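Local coordinates for protein LytB (Plasmodium falciparum, PDB 4N7B) that reduces 1-hydroxy-2-methyl-2-(E)-butenyl 4-diphosphate to isopentenyl and dimethylallyl diphosphate at an iron-sulfur cluster, the terminal step of the DOXP/MEP isoprenoid precursor pathway, at residues 228-234 with 482-488; 414-419 with 515-520; 259-263 with 438-442. One frame throughout, in Å; residues are numbered along the deposited sequence.

Interaction 1. Residues 228-234 with 482-488; sequences RGFCKGV and SAASTPE. With F3S (Fe3-s4 cluster), chain B.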
ATOM      1  N   ARG A 228      -0.974  13.020  -2.239  1.00 22.11           N
ATOM      2  CA  ARG A 228      -1.434  11.994  -3.148  1.00 17.33           C
ATOM      3  C   ARG A 228      -0.211  11.275  -3.648  1.00 26.03           C
ATOM      4  O   ARG A 228       0.913  11.718  -3.398  1.00 24.48           O
ATOM      5  CB  ARG A 228      -2.130  12.615  -4.361  1.00 20.74           C
ATOM      6  CG  ARG A 228      -1.184  13.525  -5.201  1.00 20.03           C
ATOM      7  CD  ARG A 228      -1.883  14.018  -6.477  1.00 26.73           C
ATOM      8  NE  ARG A 228      -0.985  14.755  -7.352  1.00 19.97           N
ATOM      9  CZ  ARG A 228      -0.694  16.048  -7.204  1.00 24.51           C
ATOM     10  NH1 ARG A 228      -1.249  16.750  -6.232  1.00 19.12           N
ATOM     11  NH2 ARG A 228       0.154  16.650  -8.029  1.00 21.10           N
ATOM     12  N   GLY A 229      -0.415  10.206  -4.413  1.00 23.12           N
ATOM     13  CA  GLY A 229       0.698   9.624  -5.157  1.00 22.75           C
ATOM     14  C   GLY A 229       1.741   8.962  -4.271  1.00 22.85           C
ATOM     15  O   GLY A 229       1.473   8.636  -3.104  1.00 28.96           O
ATOM     16  N   PHE A 230       2.928   8.754  -4.838  1.00 21.46           N
ATOM     17  CA  PHE A 230       3.976   7.942  -4.209  1.00 22.65           C
ATOM     18  C   PHE A 230       4.138   8.223  -2.711  1.00 29.28           C
ATOM     19  O   PHE A 230       4.272   9.369  -2.281  1.00 31.01           O
ATOM     20  CB  PHE A 230       5.331   8.162  -4.898  1.00 24.41           C
ATOM     21  CG  PHE A 230       5.542   7.342  -6.157  1.00 26.74           C
ATOM     22  CD1 PHE A 230       4.508   6.614  -6.720  1.00 26.24           C
ATOM     23  CD2 PHE A 230       6.787   7.304  -6.771  1.00 24.02           C
ATOM     24  CE1 PHE A 230       4.711   5.872  -7.871  1.00 23.65           C
ATOM     25  CE2 PHE A 230       6.998   6.558  -7.915  1.00 26.83           C
ATOM     26  CZ  PHE A 230       5.960   5.847  -8.470  1.00 28.75           C
ATOM     27  N   CYS A 231       4.132   7.158  -1.918  1.00 20.54           N
ATOM     28  CA  CYS A 231       4.551   7.244  -0.528  1.00 18.01           C
ATOM     29  C   CYS A 231       6.044   6.928  -0.513  1.00 20.35           C
ATOM     30  O   CYS A 231       6.641   6.590  -1.551  1.00 18.90           O
ATOM     31  CB  CYS A 231       3.778   6.213   0.307  1.00 20.92           C
ATOM     32  SG  CYS A 231       4.158   4.526  -0.229  1.00 29.48           S
ATOM     33  N   LYS A 232       6.648   7.005   0.662  1.00 25.01           N
ATOM     34  CA  LYS A 232       8.065   6.716   0.773  1.00 22.07           C
ATOM     35  C   LYS A 232       8.383   5.218   0.648  1.00 31.17           C
ATOM     36  O   LYS A 232       9.451   4.846   0.166  1.00 27.67           O
ATOM     37  CB  LYS A 232       8.590   7.259   2.093  1.00 27.25           C
ATOM     38  CG  LYS A 232      10.122   7.225   2.225  1.00 32.87           C
ATOM     39  CD  LYS A 232      10.809   8.060   1.164  1.00 30.86           C
ATOM     40  CE  LYS A 232      12.327   8.104   1.381  1.00 38.42           C
ATOM     41  NZ  LYS A 232      13.008   8.872   0.295  1.00 37.26           N
ATOM     42  N   GLY A 233       7.467   4.344   1.070  1.00 34.38           N
ATOM     43  CA  GLY A 233       7.726   2.915   0.972  1.00 23.60           C
ATOM     44  C   GLY A 233       7.836   2.524  -0.489  1.00 26.45           C
ATOM     45  O   GLY A 233       8.675   1.710  -0.902  1.00 29.15           O
ATOM     46  N   VAL A 234       6.982   3.130  -1.297  1.00 24.78           N
ATOM     47  CA  VAL A 234       6.965   2.845  -2.725  1.00 25.01           C
ATOM     48  C   VAL A 234       8.197   3.417  -3.398  1.00 28.44           C
ATOM     49  O   VAL A 234       8.858   2.711  -4.165  1.00 30.78           O
ATOM     50  CB  VAL A 234       5.659   3.370  -3.377  1.00 25.09           C
ATOM     51  CG1 VAL A 234       5.812   3.563  -4.873  1.00 24.74           C
ATOM     52  CG2 VAL A 234       4.502   2.394  -3.070  1.00 25.82           C
ATOM     53  N   SER A 482      -4.653  10.387  -6.141  1.00 19.31           N
ATOM     54  CA  SER A 482      -3.994   9.217  -6.677  1.00 19.84           C
ATOM     55  C   SER A 482      -3.460   8.373  -5.544  1.00 19.82           C
ATOM     56  O   SER A 482      -3.169   8.880  -4.464  1.00 25.64           O
ATOM     57  CB  SER A 482      -2.856   9.626  -7.620  1.00 26.38           C
ATOM     58  OG  SER A 482      -1.903  10.406  -6.915  1.00 22.78           O
ATOM     59  N   ALA A 483      -3.352   7.075  -5.803  1.00 23.72           N
ATOM     60  CA  ALA A 483      -2.942   6.114  -4.797  1.00 24.27           C
ATOM     61  C   ALA A 483      -1.454   6.194  -4.510  1.00 25.00           C
ATOM     62  O   ALA A 483      -0.699   6.847  -5.232  1.00 28.14           O
ATOM     63  CB  ALA A 483      -3.291   4.727  -5.253  1.00 26.81           C
ATOM     64  N   ALA A 484      -1.040   5.503  -3.456  1.00 25.03           N
ATOM     65  CA  ALA A 484       0.331   5.566  -2.983  1.00 25.75           C
ATOM     66  C   ALA A 484       1.324   4.898  -3.923  1.00 28.89           C
ATOM     67  O   ALA A 484       2.531   5.024  -3.734  1.00 28.15           O
ATOM     68  CB  ALA A 484       0.428   4.940  -1.581  1.00 28.91           C
ATOM     69  N   SER A 485       0.826   4.190  -4.928  1.00 27.11           N
ATOM     70  CA  SER A 485       1.670   3.435  -5.857  1.00 26.06           C
ATOM     71  C   SER A 485       1.619   4.067  -7.242  1.00 23.75           C
ATOM     72  O   SER A 485       2.224   3.558  -8.180  1.00 30.93           O
ATOM     73  CB  SER A 485       1.185   1.982  -5.967  1.00 29.43           C
ATOM     74  OG  SER A 485      -0.259   1.938  -5.953  1.00 38.30           O
ATOM     75  N   THR A 486       0.896   5.174  -7.378  1.00 26.12           N
ATOM     76  CA  THR A 486       0.646   5.794  -8.696  1.00 25.76           C
ATOM     77  C   THR A 486       1.671   6.886  -9.118  1.00 28.13           C
ATOM     78  O   THR A 486       1.830   7.901  -8.435  1.00 28.33           O
ATOM     79  CB  THR A 486      -0.759   6.422  -8.730  1.00 25.12           C
ATOM     80  OG1 THR A 486      -1.732   5.427  -8.391  1.00 31.66           O
ATOM     81  CG2 THR A 486      -1.062   6.951 -10.109  1.00 25.26           C
ATOM     82  N   PRO A 487       2.343   6.690 -10.269  1.00 33.54           N
ATOM     83  CA  PRO A 487       3.304   7.681 -10.774  1.00 32.58           C
ATOM     84  C   PRO A 487       2.651   9.018 -11.070  1.00 29.54           C
ATOM     85  O   PRO A 487       1.551   9.053 -11.614  1.00 26.71           O
ATOM     86  CB  PRO A 487       3.835   7.050 -12.063  1.00 32.37           C
ATOM     87  CG  PRO A 487       3.497   5.594 -11.955  1.00 32.31           C
ATOM     88  CD  PRO A 487       2.245   5.511 -11.145  1.00 31.18           C
ATOM     89  N   GLU A 488       3.339  10.102 -10.718  1.00 23.60           N
ATOM     90  CA  GLU A 488       2.787  11.458 -10.804  1.00 23.00           C
ATOM     91  C   GLU A 488       2.437  11.791 -12.256  1.00 26.44           C
ATOM     92  O   GLU A 488       1.415  12.442 -12.507  1.00 27.87           O
ATOM     93  CB  GLU A 488       3.758  12.491 -10.214  1.00 29.52           C
ATOM     94  CG  GLU A 488       3.273  13.957 -10.302  1.00 27.60           C
ATOM     95  CD  GLU A 488       1.891  14.184  -9.651  1.00 35.94           C
ATOM     96  OE1 GLU A 488       1.243  15.206  -9.964  1.00 34.74           O
ATOM     97  OE2 GLU A 488       1.442  13.354  -8.833  1.00 29.92           O
TER
HETATM   98 FE1  F3S B 401       3.425   3.064   1.397  1.00 26.99          FE
HETATM   99 FE3  F3S B 401       4.569   1.673   3.399  1.00 26.63          FE
HETATM  100 FE4  F3S B 401       2.116   2.743   3.644  1.00 26.91          FE
HETATM  101  S1  F3S B 401       4.442   1.127   1.270  1.00 24.12           S
HETATM  102  S2  F3S B 401       1.230   2.753   1.603  1.00 27.48           S
HETATM  103  S3  F3S B 401       4.044   3.798   3.406  1.00 22.68           S
HETATM  104  S4  F3S B 401       2.799   0.800   4.414  1.00 30.32           S
HETATM  105  O   HOH W   1       3.425   9.889  -7.526  1.00 21.99           O

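Interaction 2. Residues 414-419 with 515-520; sequences YATTNR and ENVPKW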
ATOM      1  N   TYR A 414       0.934   6.309   7.643  1.00 25.10           N
ATOM      2  CA  TYR A 414       0.763   7.740   7.524  1.00 24.87           C
ATOM      3  C   TYR A 414       0.229   8.067   6.124  1.00 23.43           C
ATOM      4  O   TYR A 414      -0.576   8.991   5.956  1.00 27.11           O
ATOM      5  CB  TYR A 414       2.119   8.462   7.802  1.00 22.38           C
ATOM      6  CG  TYR A 414       3.036   8.383   6.623  1.00 23.14           C
ATOM      7  CD1 TYR A 414       3.734   7.211   6.335  1.00 22.10           C
ATOM      8  CD2 TYR A 414       3.150   9.452   5.742  1.00 23.38           C
ATOM      9  CE1 TYR A 414       4.538   7.130   5.213  1.00 27.25           C
ATOM     10  CE2 TYR A 414       3.951   9.379   4.630  1.00 28.83           C
ATOM     11  CZ  TYR A 414       4.638   8.226   4.366  1.00 28.98           C
ATOM     12  OH  TYR A 414       5.425   8.167   3.252  1.00 27.28           O
ATOM     13  N   ALA A 415       0.659   7.306   5.114  1.00 22.76           N
ATOM     14  CA  ALA A 415       0.315   7.643   3.723  1.00 19.87           C
ATOM     15  C   ALA A 415      -1.138   7.338   3.426  1.00 21.46           C
ATOM     16  O   ALA A 415      -1.831   8.111   2.756  1.00 23.94           O
ATOM     17  CB  ALA A 415       1.222   6.910   2.741  1.00 22.21           C
ATOM     18  N   THR A 416      -1.607   6.215   3.950  1.00 26.29           N
ATOM     19  CA  THR A 416      -3.006   5.808   3.806  1.00 19.48           C
ATOM     20  C   THR A 416      -3.917   6.820   4.532  1.00 26.95           C
ATOM     21  O   THR A 416      -4.869   7.384   3.967  1.00 23.19           O
ATOM     22  CB  THR A 416      -3.152   4.426   4.385  1.00 22.55           C
ATOM     23  OG1 THR A 416      -2.358   3.516   3.608  1.00 19.66           O
ATOM     24  CG2 THR A 416      -4.598   3.965   4.392  1.00 25.04           C
ATOM     25  N   THR A 417      -3.573   7.097   5.777  1.00 24.51           N
ATOM     26  CA  THR A 417      -4.320   8.057   6.588  1.00 26.97           C
ATOM     27  C   THR A 417      -4.374   9.424   5.894  1.00 27.22           C
ATOM     28  O   THR A 417      -5.425  10.044   5.755  1.00 30.07           O
ATOM     29  CB  THR A 417      -3.622   8.245   7.960  1.00 22.62           C
ATOM     30  OG1 THR A 417      -3.691   7.025   8.692  1.00 34.93           O
ATOM     31  CG2 THR A 417      -4.271   9.363   8.762  1.00 27.16           C
ATOM     32  N   ASN A 418      -3.218   9.894   5.465  1.00 21.67           N
ATOM     33  CA  ASN A 418      -3.126  11.208   4.881  1.00 27.25           C
ATOM     34  C   ASN A 418      -3.897  11.311   3.584  1.00 21.99           C
ATOM     35  O   ASN A 418      -4.560  12.318   3.328  1.00 20.85           O
ATOM     36  CB  ASN A 418      -1.665  11.572   4.615  1.00 24.66           C
ATOM     37  CG  ASN A 418      -0.886  11.870   5.879  1.00 26.54           C
ATOM     38  OD1 ASN A 418      -1.448  12.005   6.957  1.00 24.62           O
ATOM     39  ND2 ASN A 418       0.430  12.022   5.733  1.00 29.88           N
ATOM     40  N   ARG A 419      -3.786  10.313   2.721  1.00 19.26           N
ATOM     41  CA  ARG A 419      -4.478  10.417   1.445  1.00 21.55           C
ATOM     42  C   ARG A 419      -6.002  10.345   1.604  1.00 25.57           C
ATOM     43  O   ARG A 419      -6.711  11.119   0.964  1.00 25.57           O
ATOM     44  CB  ARG A 419      -3.968   9.359   0.464  1.00 25.80           C
ATOM     45  CG  ARG A 419      -2.692   9.814  -0.236  1.00 26.77           C
ATOM     46  CD  ARG A 419      -1.704   8.688  -0.387  1.00 24.51           C
ATOM     47  NE  ARG A 419      -0.412   9.211  -0.806  1.00 25.23           N
ATOM     48  CZ  ARG A 419       0.476   9.761   0.019  1.00 22.57           C
ATOM     49  NH1 ARG A 419       0.223   9.863   1.322  1.00 21.22           N
ATOM     50  NH2 ARG A 419       1.619  10.220  -0.464  1.00 27.69           N
ATOM     51  N   GLU A 515       2.143  16.540   4.693  1.00 38.19           N
ATOM     52  CA  GLU A 515       2.654  15.213   4.949  1.00 36.06           C
ATOM     53  C   GLU A 515       4.151  15.304   5.203  1.00 40.72           C
ATOM     54  O   GLU A 515       4.885  15.898   4.415  1.00 41.08           O
ATOM     55  CB  GLU A 515       2.390  14.328   3.739  1.00 31.57           C
ATOM     56  CG  GLU A 515       3.138  13.028   3.714  1.00 30.59           C
ATOM     57  CD  GLU A 515       2.519  12.064   2.707  1.00 29.35           C
ATOM     58  OE1 GLU A 515       3.020  11.921   1.557  1.00 30.21           O
ATOM     59  OE2 GLU A 515       1.485  11.462   3.068  1.00 27.94           O
ATOM     60  N   ASN A 516       4.599  14.706   6.297  1.00 38.65           N
ATOM     61  CA  ASN A 516       6.019  14.541   6.521  1.00 39.38           C
ATOM     62  C   ASN A 516       6.548  13.265   5.897  1.00 40.43           C
ATOM     63  O   ASN A 516       6.236  12.160   6.333  1.00 42.30           O
ATOM     64  CB  ASN A 516       6.330  14.590   8.008  1.00 46.62           C
ATOM     65  CG  ASN A 516       6.169  15.988   8.574  1.00 53.49           C
ATOM     66  OD1 ASN A 516       6.913  16.915   8.215  1.00 57.90           O
ATOM     67  ND2 ASN A 516       5.185  16.156   9.446  1.00 50.27           N
ATOM     68  N   VAL A 517       7.363  13.435   4.866  1.00 34.45           N
ATOM     69  CA  VAL A 517       7.938  12.312   4.161  1.00 33.82           C
ATOM     70  C   VAL A 517       9.097  11.756   4.980  1.00 37.52           C
ATOM     71  O   VAL A 517      10.072  12.459   5.249  1.00 38.71           O
ATOM     72  CB  VAL A 517       8.412  12.730   2.755  1.00 35.04           C
ATOM     73  CG1 VAL A 517       8.973  11.543   2.008  1.00 34.51           C
ATOM     74  CG2 VAL A 517       7.259  13.356   1.990  1.00 34.90           C
ATOM     75  N   PRO A 518       8.978  10.495   5.418  1.00 40.46           N
ATOM     76  CA  PRO A 518      10.049   9.831   6.166  1.00 36.40           C
ATOM     77  C   PRO A 518      11.360   9.858   5.396  1.00 35.99           C
ATOM     78  O   PRO A 518      11.366   9.844   4.161  1.00 34.94           O
ATOM     79  CB  PRO A 518       9.556   8.392   6.284  1.00 31.77           C
ATOM     80  CG  PRO A 518       8.080   8.485   6.155  1.00 37.79           C
ATOM     81  CD  PRO A 518       7.820   9.616   5.217  1.00 34.49           C
ATOM     82  N   LYS A 519      12.462   9.882   6.135  1.00 36.87           N
ATOM     83  CA  LYS A 519      13.780   9.925   5.552  1.00 41.12           C
ATOM     84  C   LYS A 519      14.398   8.538   5.544  1.00 37.36           C
ATOM     85  O   LYS A 519      15.554   8.347   5.889  1.00 46.93           O
ATOM     86  CB  LYS A 519      14.635  10.922   6.328  1.00 52.98           C
ATOM     87  CG  LYS A 519      14.359  12.329   5.874  1.00 59.77           C
ATOM     88  CD  LYS A 519      14.396  13.329   7.012  1.00 68.78           C
ATOM     89  CE  LYS A 519      14.116  14.741   6.499  1.00 74.21           C
ATOM     90  NZ  LYS A 519      14.965  15.087   5.313  1.00 77.91           N
ATOM     91  N   TRP A 520      13.631   7.554   5.112  1.00 35.92           N
ATOM     92  CA  TRP A 520      14.175   6.214   5.023  1.00 36.12           C
ATOM     93  C   TRP A 520      15.280   6.142   3.964  1.00 38.76           C
ATOM     94  O   TRP A 520      15.181   6.748   2.908  1.00 44.82           O
ATOM     95  CB  TRP A 520      13.062   5.230   4.700  1.00 34.77           C
ATOM     96  CG  TRP A 520      11.918   5.285   5.692  1.00 32.40           C
ATOM     97  CD1 TRP A 520      11.970   5.698   6.996  1.00 32.80           C
ATOM     98  CD2 TRP A 520      10.558   4.923   5.441  1.00 30.76           C
ATOM     99  NE1 TRP A 520      10.720   5.605   7.575  1.00 35.51           N
ATOM    100  CE2 TRP A 520       9.839   5.128   6.640  1.00 33.42           C
ATOM    101  CE3 TRP A 520       9.879   4.436   4.319  1.00 32.08           C
ATOM    102  CZ2 TRP A 520       8.481   4.878   6.742  1.00 29.18           C
ATOM    103  CZ3 TRP A 520       8.519   4.178   4.427  1.00 29.55           C
ATOM    104  CH2 TRP A 520       7.838   4.396   5.634  1.00 27.89           C
TER
HETATM  105  O   HOH W   2       5.352  10.356   1.618  1.00 33.11           O

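Interaction 3. Residues 259-263 with 438-442; sequences VHNDI and SSSSS. With SO4 (sulfate ion), chain C.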
ATOM      1  N   VAL A 259       5.553  -3.060  -6.383  1.00 35.91           N
ATOM      2  CA  VAL A 259       4.443  -2.281  -5.846  1.00 29.86           C
ATOM      3  C   VAL A 259       3.241  -2.597  -6.736  1.00 39.20           C
ATOM      4  O   VAL A 259       3.399  -3.092  -7.857  1.00 38.36           O
ATOM      5  CB  VAL A 259       4.722  -0.755  -5.837  1.00 35.22           C
ATOM      6  CG1 VAL A 259       5.989  -0.439  -5.056  1.00 33.16           C
ATOM      7  CG2 VAL A 259       4.859  -0.227  -7.236  1.00 29.35           C
ATOM      8  N   HIS A 260       2.036  -2.327  -6.250  1.00 32.13           N
ATOM      9  CA  HIS A 260       0.838  -2.703  -6.994  1.00 35.64           C
ATOM     10  C   HIS A 260       0.471  -1.613  -7.982  1.00 36.55           C
ATOM     11  O   HIS A 260      -0.528  -0.913  -7.816  1.00 34.62           O
ATOM     12  CB  HIS A 260      -0.323  -2.975  -6.045  1.00 32.90           C
ATOM     13  CG  HIS A 260      -0.224  -4.283  -5.320  1.00 32.57           C
ATOM     14  ND1 HIS A 260      -0.827  -4.497  -4.101  1.00 36.79           N
ATOM     15  CD2 HIS A 260       0.406  -5.445  -5.633  1.00 34.38           C
ATOM     16  CE1 HIS A 260      -0.583  -5.732  -3.693  1.00 34.70           C
ATOM     17  NE2 HIS A 260       0.167  -6.323  -4.604  1.00 35.85           N
ATOM     18  N   ASN A 261       1.307  -1.465  -9.003  1.00 31.51           N
ATOM     19  CA  ASN A 261       1.000  -0.588 -10.116  1.00 31.11           C
ATOM     20  C   ASN A 261       1.630  -1.144 -11.394  1.00 36.81           C
ATOM     21  O   ASN A 261       2.851  -1.285 -11.480  1.00 34.88           O
ATOM     22  CB  ASN A 261       1.504   0.820  -9.847  1.00 31.26           C
ATOM     23  CG  ASN A 261       1.129   1.781 -10.955  1.00 33.99           C
ATOM     24  OD1 ASN A 261       1.808   1.862 -11.983  1.00 31.82           O
ATOM     25  ND2 ASN A 261       0.040   2.514 -10.758  1.00 31.32           N
ATOM     26  N   ASP A 262       0.797  -1.457 -12.384  1.00 43.90           N
ATOM     27  CA  ASP A 262       1.275  -2.103 -13.605  1.00 47.69           C
ATOM     28  C   ASP A 262       2.212  -1.177 -14.379  1.00 39.97           C
ATOM     29  O   ASP A 262       3.176  -1.619 -14.986  1.00 40.40           O
ATOM     30  CB  ASP A 262       0.093  -2.554 -14.473  1.00 53.03           C
ATOM     31  CG  ASP A 262      -0.906  -3.416 -13.693  1.00 64.92           C
ATOM     32  OD1 ASP A 262      -0.512  -4.527 -13.269  1.00 64.89           O
ATOM     33  OD2 ASP A 262      -2.073  -2.981 -13.484  1.00 64.27           O
ATOM     34  N   ILE A 263       1.948   0.118 -14.339  1.00 40.50           N
ATOM     35  CA  ILE A 263       2.795   1.058 -15.071  1.00 41.76           C
ATOM     36  C   ILE A 263       4.220   1.058 -14.540  1.00 39.66           C
ATOM     37  O   ILE A 263       5.160   0.967 -15.309  1.00 40.91           O
ATOM     38  CB  ILE A 263       2.214   2.456 -15.045  1.00 42.40           C
ATOM     39  CG1 ILE A 263       0.901   2.447 -15.830  1.00 39.51           C
ATOM     40  CG2 ILE A 263       3.206   3.463 -15.635  1.00 42.11           C
ATOM     41  CD1 ILE A 263       0.090   3.680 -15.652  1.00 41.13           C
ATOM     42  N   SER A 438      -4.051   1.710  -9.861  1.00 25.77           N
ATOM     43  CA  SER A 438      -4.315   0.357 -10.341  1.00 23.47           C
ATOM     44  C   SER A 438      -5.364  -0.385  -9.511  1.00 28.49           C
ATOM     45  O   SER A 438      -5.443  -0.209  -8.291  1.00 30.52           O
ATOM     46  CB  SER A 438      -3.021  -0.452 -10.322  1.00 30.18           C
ATOM     47  OG  SER A 438      -3.326  -1.831 -10.350  1.00 41.35           O
ATOM     48  N   SER A 439      -6.138  -1.249 -10.161  1.00 37.56           N
ATOM     49  CA  SER A 439      -7.170  -2.013  -9.458  1.00 34.14           C
ATOM     50  C   SER A 439      -6.546  -3.076  -8.568  1.00 35.35           C
ATOM     51  O   SER A 439      -7.206  -3.604  -7.682  1.00 35.56           O
ATOM     52  CB  SER A 439      -8.152  -2.660 -10.439  1.00 37.27           C
ATOM     53  OG  SER A 439      -7.460  -3.504 -11.326  1.00 39.50           O
ATOM     54  N   SER A 440      -5.270  -3.380  -8.783  1.00 35.61           N
ATOM     55  CA  SER A 440      -4.588  -4.349  -7.927  1.00 31.72           C
ATOM     56  C   SER A 440      -4.157  -3.696  -6.603  1.00 37.92           C
ATOM     57  O   SER A 440      -3.681  -4.378  -5.708  1.00 38.12           O
ATOM     58  CB  SER A 440      -3.362  -4.919  -8.645  1.00 35.29           C
ATOM     59  OG  SER A 440      -2.394  -3.894  -8.879  1.00 43.08           O
ATOM     60  N   SER A 441      -4.303  -2.375  -6.485  1.00 37.74           N
ATOM     61  CA  SER A 441      -3.898  -1.675  -5.267  1.00 25.20           C
ATOM     62  C   SER A 441      -5.030  -1.453  -4.263  1.00 31.17           C
ATOM     63  O   SER A 441      -6.008  -0.749  -4.548  1.00 30.31           O
ATOM     64  CB  SER A 441      -3.291  -0.312  -5.592  1.00 26.73           C
ATOM     65  OG  SER A 441      -3.293   0.482  -4.417  1.00 32.43           O
ATOM     66  N   SER A 442      -4.871  -1.999  -3.064  1.00 29.42           N
ATOM     67  CA  SER A 442      -5.911  -1.888  -2.053  1.00 33.18           C
ATOM     68  C   SER A 442      -6.126  -0.433  -1.624  1.00 29.81           C
ATOM     69  O   SER A 442      -7.267   0.021  -1.540  1.00 23.22           O
ATOM     70  CB  SER A 442      -5.596  -2.797  -0.851  1.00 35.85           C
ATOM     71  OG  SER A 442      -6.367  -2.437   0.286  1.00 46.83           O
TER
HETATM   72  S   SO4 C 402      -1.540  -1.973  -1.745  1.00 38.77           S
HETATM   73  O1  SO4 C 402      -0.711  -2.572  -0.709  1.00 39.35           O
HETATM   74  O2  SO4 C 402      -0.693  -1.437  -2.815  1.00 37.69           O
HETATM   75  O3  SO4 C 402      -2.401  -3.030  -2.268  1.00 38.74           O
HETATM   76  O4  SO4 C 402      -2.397  -0.889  -1.232  1.00 27.95           O
HETATM   77  O   HOH W   3      -1.539   2.484  -8.306  1.00 33.79           O

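Interaction 1. Residues 228-234 with 482-488
C231 does two jobs with one sulfur: SG ligates FE1 of the Fe3-S4 cluster at 2.3 Å and, as N-cap of helix 232-247, accepts a hydrogen bond from V234 N (3.3 Å from C231 SG). The loop leading to this cap lies against the loop after strand 477-482, which makes a type I turn from A483 to T486. G229 N donates to S482 O at 3.1 Å and C231 N to A484 O at 3.2 Å. Between them the backbones pack so closely that CA-H...O contacts form, A484 CA to G229 O (3.3 Å) and F230 CA to A484 O (3.3 Å). G229 sits at positive phi with its CA against A483 O (3.1 Å), a further CA-H...O contact. Water 1 joins F230 N (3.0 Å) to T486 O (2.7 Å), while the F230 ring reaches P487, CE1 to CD 4.1 Å. At the far end R228 and E488 form a two-pronged salt bridge, NH2 to OE1 2.6 Å and NE to OE2 3.2 Å. A484 CB lies 3.9 Å from cluster S2, and S485, a substrate-binding residue by similarity, follows directly. Backbone pairing thus fixes a cluster ligand beside one wall of the probable substrate pocket.

Interaction 2. Residues 414-419 with 515-520
E515 spreads its carboxylate across two side chains of helix 414-427. R419 meets it in a two-pronged salt bridge, NH1 to OE2 2.7 Å and NH2 to OE1 3.0 Å, with the carboxylate at the edge of the guanidinium. N418 ND2 donates to the same E515 OE2 at 2.9 Å, nearly in line. The arginine is held in place from its own helix, R419 NH1 also donating to A415 O (3.1 Å), and its NE bonds to G229 O in the loop before helix 232-247. Water 2 bridges E515 OE1 (2.8 Å) and Y414 OH (2.7 Å), and that hydroxyl also bonds to K232 N. The contact therefore joins the first turns of helix 414-427, which starts immediately after the cluster ligand C413, to the C-terminal loop that runs from strand 506-511 to helix 524-533. Outward from the charges the packing is apolar: the Y414 ring leans on P518, CZ to CD 3.6 Å, and touches the indole of W520, CE1 to CH2 4.3 Å. Y414 belongs to the cluster pocket, and W520 also packs on C315, another cluster ligand.

Interaction 3. Residues 259-263 with 438-442
H260 lays its side chain over the serine turn, with CB 3.6 Å from S440 OG and 4.0 Å from S441 CB; its CA-to-CB bond points toward that turn. The ring nitrogen ND1 comes within 3.3 Å of S440 O at an angle too poor for a hydrogen bond, and instead donates to O3 of a sulfate ion, 2.8 Å away. S442 N donates to the same sulfate O3, also at 2.8 Å, so the anion links the two segments. H343 and N443 bind the sulfate as well. H260, H343, S441, S442 and N443 are all assigned by similarity to binding of the substrate and the two products, and the sulfate, probably from the crystallisation liquor, is consistent with an anion site, perhaps that of the diphosphate. H260 is the centre of an inverse gamma turn, its ring stacks on that of H293, and its NE2 is hydrogen-bonded to H256. The serine segment folds as a type I turn from S438 to S441, closed by S441 N to S438 O (3.0 Å), while the hydroxyls S438 OG and S440 OG are hydrogen-bonded to each other at 2.7 Å. Water 3 accepts from N261 ND2 (2.9 Å) and from S438 N (3.1 Å), spanning the gap at the other end. Both segments lead into helix starts: N261 caps helix 262-271 through a bond from V264 N to its OD1, and S441 caps helix 442-452 by accepting from A444 N. The contact thus brings the loop after strand 252-255 against the loop after strand 432-436, at the N-terminal ends of both helices.

In the fold
From the N terminus, 228-234 leaves strand 221-226 and enters helix 232-247; 259-263 then opens helix 262-271. After the remaining strands of one four-stranded parallel sheet and all of a second, 414-419 begins a helix, and 438-442 closes interaction 3 across 174 intervening residues. Interaction 1 closes at 482-488, so interaction 3 is nested inside its loop. Interaction 2 closes last, at 515-520, and crosses both others. Interaction 1 touches each neighbour: its loop and helix start meet helix 414-427 of interaction 2, and 482-488 packs on 259-263. Interactions 2 and 3 stay about 8 Å apart at their nearest atoms. Together they tie loops of the five-stranded sheet to one another and to both four-stranded sheets, near the cluster.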